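Local coordinates for activator of Hsp90 ATPase homologue 1/2-like C-terminal domain-containing protein (Staphylococcus saprophyticus subsp. saprophyticus, PDB 3Q6A) that is of unknown function but, as an AHA1-family member of the Bet v 1-like clan, may bind a hydrophobic ligand or a partner protein, at residues T5-V16 against V113-E124; F17-I26 against S33-G41. All blocks are in the same frame, centred on the assembly; numbering follows the deposited sequence.

Contact 1 (T5-V16 against V113-E124)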
loop_
_atom_site.group_PDB
_atom_site.type_symbol
_atom_site.label_atom_id
_atom_site.label_comp_id
_atom_site.label_asym_id
_atom_site.label_seq_id
_atom_site.Cartn_x
_atom_site.Cartn_y
_atom_site.Cartn_z
ATOM N N THR D 5 -4.228 4.876 -9.576
ATOM C CA THR D 5 -3.153 4.120 -8.954
ATOM C C THR D 5 -2.751 2.943 -9.839
ATOM O O THR D 5 -3.601 2.265 -10.402
ATOM C CB THR D 5 -3.586 3.592 -7.568
ATOM O OG1 THR D 5 -4.122 4.677 -6.802
ATOM C CG2 THR D 5 -2.401 3.015 -6.829
ATOM N N LYS D 6 -1.452 2.707 -9.965
ATOM C CA LYS D 6 -0.968 1.605 -10.790
ATOM C C LYS D 6 -0.112 0.671 -9.961
ATOM O O LYS D 6 0.690 1.128 -9.144
ATOM C CB LYS D 6 -0.155 2.143 -11.972
ATOM C CG LYS D 6 -0.976 2.916 -12.992
ATOM C CD LYS D 6 -0.132 3.383 -14.171
ATOM C CE LYS D 6 -1.010 4.044 -15.224
ATOM N NZ LYS D 6 -0.238 4.502 -16.414
HETATM N N MSE D 7 -0.297 -0.633 -10.151
HETATM C CA MSE D 7 0.468 -1.632 -9.406
HETATM C C MSE D 7 0.882 -2.790 -10.308
HETATM O O MSE D 7 0.054 -3.378 -10.997
HETATM C CB MSE D 7 -0.355 -2.197 -8.250
HETATM C CG MSE D 7 0.396 -3.230 -7.395
HETATM SE SE MSE D 7 1.724 -2.498 -6.376
HETATM C CE MSE D 7 0.693 -1.642 -5.064
ATOM N N GLN D 8 2.166 -3.110 -10.283
ATOM C CA GLN D 8 2.689 -4.221 -11.066
ATOM C C GLN D 8 2.483 -5.502 -10.278
ATOM O O GLN D 8 2.741 -5.544 -9.072
ATOM C CB GLN D 8 4.184 -4.007 -11.354
ATOM C CG GLN D 8 4.902 -5.269 -11.810
ATOM C CD GLN D 8 4.497 -5.734 -13.201
ATOM O OE1 GLN D 8 4.498 -6.933 -13.478
ATOM N NE2 GLN D 8 4.174 -4.787 -14.090
ATOM N N VAL D 9 1.962 -6.529 -10.945
ATOM C CA VAL D 9 1.746 -7.831 -10.332
ATOM C C VAL D 9 2.360 -8.852 -11.297
ATOM O O VAL D 9 1.965 -8.931 -12.462
ATOM C CB VAL D 9 0.256 -8.145 -10.137
ATOM C CG1 VAL D 9 0.127 -9.397 -9.321
ATOM C CG2 VAL D 9 -0.454 -6.967 -9.437
ATOM N N ASP D 10 3.312 -9.636 -10.798
ATOM C CA ASP D 10 4.048 -10.594 -11.629
ATOM C C ASP D 10 3.376 -11.917 -12.000
ATOM O O ASP D 10 3.943 -13.000 -11.796
ATOM C CB ASP D 10 5.412 -10.880 -10.986
ATOM C CG ASP D 10 6.266 -9.627 -10.821
ATOM O OD1 ASP D 10 5.975 -8.577 -11.439
ATOM O OD2 ASP D 10 7.268 -9.694 -10.073
ATOM N N VAL D 11 2.160 -11.826 -12.538
ATOM C CA VAL D 11 1.412 -13.002 -12.990
ATOM C C VAL D 11 0.665 -12.574 -14.243
ATOM O O VAL D 11 0.541 -11.386 -14.503
ATOM C CB VAL D 11 0.378 -13.507 -11.953
ATOM C CG1 VAL D 11 1.078 -14.001 -10.704
ATOM C CG2 VAL D 11 -0.609 -12.413 -11.625
ATOM N N PRO D 12 0.184 -13.539 -15.051
ATOM C CA PRO D 12 -0.544 -13.190 -16.276
ATOM C C PRO D 12 -1.823 -12.400 -15.991
ATOM O O PRO D 12 -2.467 -12.588 -14.964
ATOM C CB PRO D 12 -0.837 -14.550 -16.916
ATOM C CG PRO D 12 0.305 -15.396 -16.441
ATOM C CD PRO D 12 0.401 -14.990 -14.973
ATOM N N ARG D 13 -2.165 -11.529 -16.937
ATOM C CA ARG D 13 -3.330 -10.656 -16.868
ATOM C C ARG D 13 -4.629 -11.387 -16.549
ATOM O O ARG D 13 -5.446 -10.887 -15.771
ATOM C CB ARG D 13 -3.458 -9.895 -18.190
ATOM C CG ARG D 13 -4.437 -8.754 -18.160
ATOM C CD ARG D 13 -4.418 -7.998 -19.467
ATOM N NE ARG D 13 -4.784 -8.854 -20.589
ATOM C CZ ARG D 13 -5.146 -8.397 -21.784
ATOM N NH1 ARG D 13 -5.192 -7.089 -22.011
ATOM N NH2 ARG D 13 -5.456 -9.247 -22.751
ATOM N N GLU D 14 -4.818 -12.565 -17.145
ATOM C CA GLU D 14 -6.023 -13.350 -16.907
ATOM C C GLU D 14 -6.141 -13.696 -15.435
ATOM O O GLU D 14 -7.219 -13.609 -14.848
ATOM C CB GLU D 14 -6.012 -14.661 -17.712
ATOM C CG GLU D 14 -6.035 -14.516 -19.227
ATOM C CD GLU D 14 -4.734 -13.983 -19.787
ATOM O OE1 GLU D 14 -3.687 -14.170 -19.119
ATOM O OE2 GLU D 14 -4.759 -13.394 -20.897
ATOM N N THR D 15 -5.022 -14.085 -14.834
ATOM C CA THR D 15 -5.005 -14.468 -13.434
ATOM C C THR D 15 -5.363 -13.313 -12.502
ATOM O O THR D 15 -6.040 -13.513 -11.499
ATOM C CB THR D 15 -3.628 -15.010 -13.018
ATOM O OG1 THR D 15 -3.313 -16.163 -13.806
ATOM C CG2 THR D 15 -3.636 -15.400 -11.543
ATOM N N VAL D 16 -4.900 -12.115 -12.833
ATOM C CA VAL D 16 -5.199 -10.948 -12.007
ATOM C C VAL D 16 -6.685 -10.601 -12.164
ATOM O O VAL D 16 -7.370 -10.316 -11.187
ATOM C CB VAL D 16 -4.345 -9.729 -12.419
ATOM C CG1 VAL D 16 -4.697 -8.526 -11.538
ATOM C CG2 VAL D 16 -2.849 -10.064 -12.280
ATOM N N VAL D 113 -4.072 2.025 -2.778
ATOM C CA VAL D 113 -2.705 1.507 -2.720
ATOM C C VAL D 113 -2.640 0.261 -1.860
ATOM O O VAL D 113 -2.002 -0.710 -2.224
ATOM C CB VAL D 113 -1.725 2.541 -2.148
ATOM C CG1 VAL D 113 -0.319 1.936 -2.074
ATOM C CG2 VAL D 113 -1.723 3.792 -3.040
ATOM N N TYR D 114 -3.292 0.297 -0.703
ATOM C CA TYR D 114 -3.287 -0.871 0.168
ATOM C C TYR D 114 -3.941 -2.090 -0.517
ATOM O O TYR D 114 -3.383 -3.181 -0.517
ATOM C CB TYR D 114 -4.026 -0.558 1.472
ATOM C CG TYR D 114 -3.942 -1.681 2.467
ATOM C CD1 TYR D 114 -2.709 -2.138 2.928
ATOM C CD2 TYR D 114 -5.095 -2.317 2.929
ATOM C CE1 TYR D 114 -2.624 -3.213 3.829
ATOM C CE2 TYR D 114 -5.019 -3.393 3.832
ATOM C CZ TYR D 114 -3.784 -3.831 4.273
ATOM O OH TYR D 114 -3.710 -4.874 5.178
HETATM N N MSE D 115 -5.132 -1.913 -1.086
HETATM C CA MSE D 115 -5.790 -3.049 -1.739
HETATM C C MSE D 115 -4.906 -3.674 -2.826
HETATM O O MSE D 115 -4.808 -4.899 -2.921
HETATM C CB MSE D 115 -7.140 -2.628 -2.353
HETATM C CG MSE D 115 -7.939 -3.777 -3.061
HETATM SE SE MSE D 115 -7.468 -4.143 -4.802
HETATM C CE MSE D 115 -8.212 -2.784 -5.592
ATOM N N LEU D 116 -4.259 -2.836 -3.623
ATOM C CA LEU D 116 -3.410 -3.319 -4.718
ATOM C C LEU D 116 -2.167 -4.007 -4.161
ATOM O O LEU D 116 -1.620 -4.922 -4.788
ATOM C CB LEU D 116 -3.046 -2.148 -5.665
ATOM C CG LEU D 116 -4.231 -1.624 -6.503
ATOM C CD1 LEU D 116 -3.864 -0.347 -7.254
ATOM C CD2 LEU D 116 -4.660 -2.726 -7.483
ATOM N N SER D 117 -1.713 -3.580 -2.978
ATOM C CA SER D 117 -0.552 -4.215 -2.346
ATOM C C SER D 117 -0.968 -5.581 -1.846
ATOM O O SER D 117 -0.221 -6.544 -1.963
ATOM C CB SER D 117 -0.033 -3.376 -1.162
ATOM O OG SER D 117 0.438 -2.133 -1.639
ATOM N N CYS D 118 -2.163 -5.665 -1.272
ATOM C CA CYS D 118 -2.684 -6.942 -0.798
ATOM C C CYS D 118 -2.868 -7.849 -2.019
ATOM O O CYS D 118 -2.605 -9.046 -1.960
ATOM C CB CYS D 118 -4.032 -6.744 -0.117
ATOM S SG CYS D 118 -3.935 -5.853 1.447
ATOM N N LEU D 119 -3.342 -7.266 -3.115
ATOM C CA LEU D 119 -3.537 -8.026 -4.351
ATOM C C LEU D 119 -2.210 -8.654 -4.801
ATOM O O LEU D 119 -2.130 -9.865 -5.051
ATOM C CB LEU D 119 -4.068 -7.108 -5.446
ATOM C CG LEU D 119 -4.161 -7.736 -6.838
ATOM C CD1 LEU D 119 -5.213 -8.851 -6.822
ATOM C CD2 LEU D 119 -4.461 -6.678 -7.867
ATOM N N LYS D 120 -1.177 -7.825 -4.886
ATOM C CA LYS D 120 0.150 -8.251 -5.330
ATOM C C LYS D 120 0.701 -9.395 -4.483
ATOM O O LYS D 120 1.211 -10.406 -5.011
ATOM C CB LYS D 120 1.097 -7.047 -5.317
ATOM C CG LYS D 120 2.521 -7.331 -5.818
ATOM C CD LYS D 120 3.410 -6.102 -5.706
ATOM C CE LYS D 120 4.840 -6.376 -6.203
ATOM N NZ LYS D 120 4.913 -6.616 -7.700
ATOM N N VAL D 121 0.582 -9.258 -3.166
ATOM C CA VAL D 121 1.064 -10.291 -2.267
ATOM C C VAL D 121 0.283 -11.599 -2.420
ATOM O O VAL D 121 0.867 -12.685 -2.426
ATOM C CB VAL D 121 0.953 -9.844 -0.805
ATOM C CG1 VAL D 121 1.414 -10.966 0.112
ATOM C CG2 VAL D 121 1.786 -8.584 -0.593
ATOM N N TYR D 122 -1.037 -11.494 -2.532
ATOM C CA TYR D 122 -1.872 -12.683 -2.672
ATOM C C TYR D 122 -1.550 -13.475 -3.948
ATOM O O TYR D 122 -1.443 -14.704 -3.908
ATOM C CB TYR D 122 -3.353 -12.281 -2.644
ATOM C CG TYR D 122 -4.328 -13.363 -3.074
ATOM C CD1 TYR D 122 -4.448 -14.546 -2.347
ATOM C CD2 TYR D 122 -5.117 -13.203 -4.216
ATOM C CE1 TYR D 122 -5.335 -15.557 -2.750
ATOM C CE2 TYR D 122 -6.012 -14.208 -4.628
ATOM C CZ TYR D 122 -6.108 -15.381 -3.888
ATOM O OH TYR D 122 -6.958 -16.394 -4.293
ATOM N N LEU D 123 -1.388 -12.780 -5.064
ATOM C CA LEU D 123 -1.100 -13.445 -6.340
ATOM C C LEU D 123 0.360 -13.864 -6.529
ATOM O O LEU D 123 0.644 -14.852 -7.211
ATOM C CB LEU D 123 -1.527 -12.553 -7.505
ATOM C CG LEU D 123 -3.043 -12.305 -7.602
ATOM C CD1 LEU D 123 -3.362 -11.352 -8.754
ATOM C CD2 LEU D 123 -3.749 -13.645 -7.785
ATOM N N GLU D 124 1.289 -13.129 -5.933
ATOM C CA GLU D 124 2.705 -13.469 -6.091
ATOM C C GLU D 124 3.212 -14.456 -5.044
ATOM O O GLU D 124 4.212 -15.133 -5.276
ATOM C CB GLU D 124 3.570 -12.201 -6.064
ATOM C CG GLU D 124 3.455 -11.339 -7.320
ATOM C CD GLU D 124 4.310 -10.098 -7.267
ATOM O OE1 GLU D 124 5.168 -9.998 -6.360
ATOM O OE2 GLU D 124 4.155 -9.218 -8.137
#
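Leu-123 packs its CD1 against Val-16, 3.8 Å from CG2 of that valine, while its CB rests against CG1 of Val-9; its CD2 meets the methyl of Thr-15. One turn back, Leu-119 CD2 touches CG1 of Val-16. Another turn back, Leu-116 lies against selenomethionine Met-7 of the strand, the two side chains running alongside one another and pointing opposite ways, CB to CB at 3.7 Å. Met-7 leaves the strand with CG opposite its own N, then bends twice, which lays CE 3.5 Å from OG of Ser-117. The axes of strand 5-9 and helix 113-124 are 6° apart in direction and 8.4 Å at closest approach, as part of the helix-grip fold of the Bet v 1-like clan, in which the long C-terminal helix packs against the antiparallel sheet. The polar edge centres on Lys-120, whose straight chain turns only at its last torsion (68°) to bring NZ 2.8 Å from the carbonyl O of Gln-8, above the carbonyl plane. NZ also forms a salt bridge with OE2 of Glu-124 at 2.7 Å. That same oxygen accepts the N-H of Asp-10 on its anti side, 2.8 Å from N and nearly straight at 170°.

Contact 2 (F17-I26 against S33-G41)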
loop_
_atom_site.group_PDB
_atom_site.type_symbol
_atom_site.label_atom_id
_atom_site.label_comp_id
_atom_site.label_asym_id
_atom_site.label_seq_id
_atom_site.Cartn_x
_atom_site.Cartn_y
_atom_site.Cartn_z
ATOM N N PHE D 17 -7.177 -10.633 -13.401
ATOM C CA PHE D 17 -8.581 -10.336 -13.684
ATOM C C PHE D 17 -9.454 -11.288 -12.879
ATOM O O PHE D 17 -10.397 -10.866 -12.208
ATOM C CB PHE D 17 -8.865 -10.506 -15.184
ATOM C CG PHE D 17 -10.325 -10.340 -15.560
ATOM C CD1 PHE D 17 -10.866 -9.074 -15.787
ATOM C CD2 PHE D 17 -11.152 -11.454 -15.674
ATOM C CE1 PHE D 17 -12.220 -8.924 -16.128
ATOM C CE2 PHE D 17 -12.501 -11.316 -16.010
ATOM C CZ PHE D 17 -13.033 -10.048 -16.238
ATOM N N GLU D 18 -9.120 -12.576 -12.930
ATOM C CA GLU D 18 -9.871 -13.591 -12.212
ATOM C C GLU D 18 -9.886 -13.366 -10.707
ATOM O O GLU D 18 -10.856 -13.716 -10.036
ATOM C CB GLU D 18 -9.311 -14.985 -12.499
ATOM C CG GLU D 18 -9.642 -15.540 -13.883
ATOM C CD GLU D 18 -11.144 -15.712 -14.128
ATOM O OE1 GLU D 18 -11.818 -16.388 -13.319
ATOM O OE2 GLU D 18 -11.643 -15.170 -15.132
ATOM N N ALA D 19 -8.802 -12.802 -10.175
ATOM C CA ALA D 19 -8.703 -12.543 -8.747
ATOM C C ALA D 19 -9.842 -11.649 -8.256
ATOM O O ALA D 19 -10.306 -11.809 -7.120
ATOM C CB ALA D 19 -7.339 -11.899 -8.418
ATOM N N PHE D 20 -10.290 -10.727 -9.100
ATOM C CA PHE D 20 -11.381 -9.821 -8.725
ATOM C C PHE D 20 -12.770 -10.434 -8.936
ATOM O O PHE D 20 -13.578 -10.484 -8.007
ATOM C CB PHE D 20 -11.333 -8.509 -9.531
ATOM C CG PHE D 20 -10.210 -7.556 -9.143
ATOM C CD1 PHE D 20 -8.929 -7.681 -9.697
ATOM C CD2 PHE D 20 -10.456 -6.502 -8.260
ATOM C CE1 PHE D 20 -7.909 -6.764 -9.376
ATOM C CE2 PHE D 20 -9.451 -5.576 -7.930
ATOM C CZ PHE D 20 -8.172 -5.707 -8.491
ATOM N N VAL D 21 -13.043 -10.901 -10.156
ATOM C CA VAL D 21 -14.364 -11.444 -10.484
ATOM C C VAL D 21 -14.758 -12.792 -9.883
ATOM O O VAL D 21 -15.948 -13.085 -9.756
ATOM C CB VAL D 21 -14.577 -11.533 -12.026
ATOM C CG1 VAL D 21 -14.298 -10.184 -12.683
ATOM C CG2 VAL D 21 -13.689 -12.618 -12.625
ATOM N N ASP D 22 -13.782 -13.616 -9.521
ATOM C CA ASP D 22 -14.083 -14.927 -8.954
ATOM C C ASP D 22 -14.434 -14.843 -7.473
ATOM O O ASP D 22 -13.574 -14.570 -6.636
ATOM C CB ASP D 22 -12.897 -15.865 -9.140
ATOM C CG ASP D 22 -13.231 -17.304 -8.789
ATOM O OD1 ASP D 22 -13.916 -17.541 -7.769
ATOM O OD2 ASP D 22 -12.791 -18.200 -9.534
ATOM N N PRO D 23 -15.704 -15.103 -7.124
ATOM C CA PRO D 23 -16.164 -15.052 -5.735
ATOM C C PRO D 23 -15.249 -15.757 -4.738
ATOM O O PRO D 23 -15.194 -15.382 -3.569
ATOM C CB PRO D 23 -17.540 -15.711 -5.808
ATOM C CG PRO D 23 -18.014 -15.307 -7.166
ATOM C CD PRO D 23 -16.787 -15.575 -8.007
ATOM N N GLU D 24 -14.529 -16.772 -5.199
ATOM C CA GLU D 24 -13.634 -17.522 -4.320
ATOM C C GLU D 24 -12.255 -16.883 -4.167
ATOM O O GLU D 24 -11.528 -17.205 -3.232
ATOM C CB GLU D 24 -13.434 -18.950 -4.846
ATOM C CG GLU D 24 -14.691 -19.629 -5.374
ATOM C CD GLU D 24 -14.471 -21.103 -5.681
ATOM O OE1 GLU D 24 -13.500 -21.430 -6.400
ATOM O OE2 GLU D 24 -15.269 -21.936 -5.202
ATOM N N LYS D 25 -11.899 -15.983 -5.083
ATOM C CA LYS D 25 -10.574 -15.353 -5.057
ATOM C C LYS D 25 -10.493 -13.990 -4.363
ATOM O O LYS D 25 -9.499 -13.682 -3.694
ATOM C CB LYS D 25 -10.038 -15.204 -6.492
ATOM C CG LYS D 25 -9.894 -16.514 -7.281
ATOM C CD LYS D 25 -9.340 -16.229 -8.673
ATOM C CE LYS D 25 -9.284 -17.473 -9.552
ATOM N NZ LYS D 25 -8.358 -18.509 -9.035
ATOM N N ILE D 26 -11.537 -13.183 -4.516
ATOM C CA ILE D 26 -11.546 -11.836 -3.944
ATOM C C ILE D 26 -11.202 -11.753 -2.455
ATOM O O ILE D 26 -10.578 -10.781 -2.008
ATOM C CB ILE D 26 -12.909 -11.141 -4.199
ATOM C CG1 ILE D 26 -12.772 -9.642 -3.956
ATOM C CG2 ILE D 26 -13.983 -11.745 -3.289
ATOM C CD1 ILE D 26 -13.620 -8.781 -4.872
ATOM N N SER D 33 -16.185 -11.719 0.704
ATOM C CA SER D 33 -16.935 -12.591 -0.187
ATOM C C SER D 33 -17.755 -11.812 -1.200
ATOM O O SER D 33 -18.045 -10.630 -1.008
ATOM C CB SER D 33 -17.866 -13.492 0.634
ATOM O OG SER D 33 -18.783 -12.713 1.388
ATOM N N SER D 34 -18.119 -12.487 -2.288
ATOM C CA SER D 34 -18.929 -11.889 -3.343
ATOM C C SER D 34 -20.137 -12.794 -3.551
ATOM O O SER D 34 -20.062 -13.997 -3.294
ATOM C CB SER D 34 -18.128 -11.789 -4.637
ATOM O OG SER D 34 -16.956 -11.022 -4.430
ATOM N N SER D 35 -21.245 -12.221 -4.011
ATOM C CA SER D 35 -22.455 -13.003 -4.227
ATOM C C SER D 35 -22.294 -13.920 -5.438
ATOM O O SER D 35 -22.692 -15.082 -5.406
ATOM C CB SER D 35 -23.657 -12.070 -4.412
ATOM O OG SER D 35 -23.467 -11.184 -5.504
ATOM N N GLU D 36 -21.698 -13.391 -6.503
ATOM C CA GLU D 36 -21.474 -14.167 -7.717
ATOM C C GLU D 36 -20.381 -13.513 -8.558
ATOM O O GLU D 36 -19.940 -12.401 -8.256
ATOM C CB GLU D 36 -22.767 -14.271 -8.533
ATOM C CG GLU D 36 -23.340 -12.935 -8.982
ATOM C CD GLU D 36 -24.541 -13.078 -9.905
ATOM O OE1 GLU D 36 -24.404 -13.695 -10.985
ATOM O OE2 GLU D 36 -25.627 -12.569 -9.555
ATOM N N ARG D 37 -19.953 -14.207 -9.611
ATOM C CA ARG D 37 -18.910 -13.703 -10.493
ATOM C C ARG D 37 -19.302 -12.350 -11.074
ATOM O O ARG D 37 -20.465 -12.104 -11.397
ATOM C CB ARG D 37 -18.644 -14.702 -11.626
ATOM C CG ARG D 37 -17.575 -14.255 -12.617
ATOM C CD ARG D 37 -17.498 -15.181 -13.832
ATOM N NE ARG D 37 -16.552 -14.689 -14.835
ATOM C CZ ARG D 37 -15.252 -14.979 -14.866
ATOM N NH1 ARG D 37 -14.715 -15.776 -13.952
ATOM N NH2 ARG D 37 -14.482 -14.450 -15.806
ATOM N N TRP D 38 -18.322 -11.472 -11.208
ATOM C CA TRP D 38 -18.566 -10.145 -11.739
ATOM C C TRP D 38 -18.855 -10.184 -13.240
ATOM O O TRP D 38 -17.984 -10.521 -14.043
ATOM C CB TRP D 38 -17.362 -9.247 -11.442
ATOM C CG TRP D 38 -17.123 -9.029 -9.969
ATOM C CD1 TRP D 38 -17.623 -9.769 -8.932
ATOM C CD2 TRP D 38 -16.322 -8.003 -9.374
ATOM N NE1 TRP D 38 -17.188 -9.262 -7.730
ATOM C CE2 TRP D 38 -16.386 -8.179 -7.974
ATOM C CE3 TRP D 38 -15.554 -6.951 -9.888
ATOM C CZ2 TRP D 38 -15.710 -7.338 -7.081
ATOM C CZ3 TRP D 38 -14.881 -6.114 -8.998
ATOM C CH2 TRP D 38 -14.968 -6.315 -7.612
ATOM N N GLU D 39 -20.087 -9.837 -13.607
ATOM C CA GLU D 39 -20.517 -9.831 -15.005
ATOM C C GLU D 39 -21.147 -8.494 -15.394
ATOM O O GLU D 39 -21.810 -7.854 -14.584
ATOM C CB GLU D 39 -21.510 -10.964 -15.237
ATOM N N GLN D 40 -20.935 -8.075 -16.636
ATOM C CA GLN D 40 -21.480 -6.813 -17.130
ATOM C C GLN D 40 -23.007 -6.760 -17.028
ATOM O O GLN D 40 -23.708 -7.381 -17.821
ATOM C CB GLN D 40 -21.044 -6.614 -18.586
ATOM C CG GLN D 40 -21.606 -5.392 -19.279
ATOM C CD GLN D 40 -20.899 -5.106 -20.591
ATOM O OE1 GLN D 40 -19.738 -4.685 -20.605
ATOM N NE2 GLN D 40 -21.589 -5.343 -21.703
ATOM N N GLY D 41 -23.516 -6.021 -16.045
ATOM C CA GLY D 41 -24.957 -5.906 -15.882
ATOM C C GLY D 41 -25.542 -6.679 -14.711
ATOM O O GLY D 41 -26.760 -6.812 -14.598
HETATM O O HOH W 1 -15.526 -11.872 -6.859
#
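Val-21, at the end of helix 13-21, comes within 4.6 Å of Trp-38, CA to CA, and its carbonyl O accepts the backbone N-H of Trp-38, 3.2 Å from N. The same oxygen receives a CA-H contact from Arg-37. The indole of Trp-38 lies with one face against this helix end: CA of Val-21 makes a CH-pi contact 4.0 Å from the centroid of the five-membered ring, and the carbonyl O of Phe-20 sits over the same face, near the rim. Ile-26 approaches the ring obliquely, CD1 3.4 Å from CZ2 of Trp-38. From Val-21, CG1 meets CB of Trp-38 and CG2 lies over one face of the Arg-37 guanidinium. Arg-37, extended from CG to NE, carries that group past Val-21 to Glu-18 and grips it end-on: NH1 binds OE1 and NH2 binds OE2, each at 3.0 Å and each on a syn lone pair. Carboxylate and guanidinium are nearly coplanar, 21° apart, and the two bonds, lying in the guanidinium plane, restrain the twist of one group against the other. NH2 also lies at the edge of the Phe-17 ring. Nearer the sheet, CG of Pro-23 presses on the Glu-36 to Arg-37 peptide, and a water donates to the carbonyl O of Phe-20 while hydrogen-bonding OG of Ser-34. An Asx turn, Asp-22 OD1 accepting from the N of Glu-24, follows helix 13-21, the first helix of the Bet v 1-like fold, where the chain heads towards edge strand 33-34.

In the fold
From the N terminus, edge strand 3-9 leads into helix 13-21, and the chain then passes through the turn after that helix to edge strand 33-34. Contact 2 closes this short loop, with six residues between its segments. The remaining strands follow before helix 102-125 returns to the first strand, so contact 1 closes a loop of 96 residues with contact 2 nested inside it. Their centres are 15 Å apart, and they meet where Phe-20 touches Met-115 and Leu-119 and Ala-19 touches Leu-123. Contact 1 joins strand 3-9 and the start of helix 13-21 to helix 102-125; contact 2 joins the end of helix 13-21 and the turn after it to 33-41.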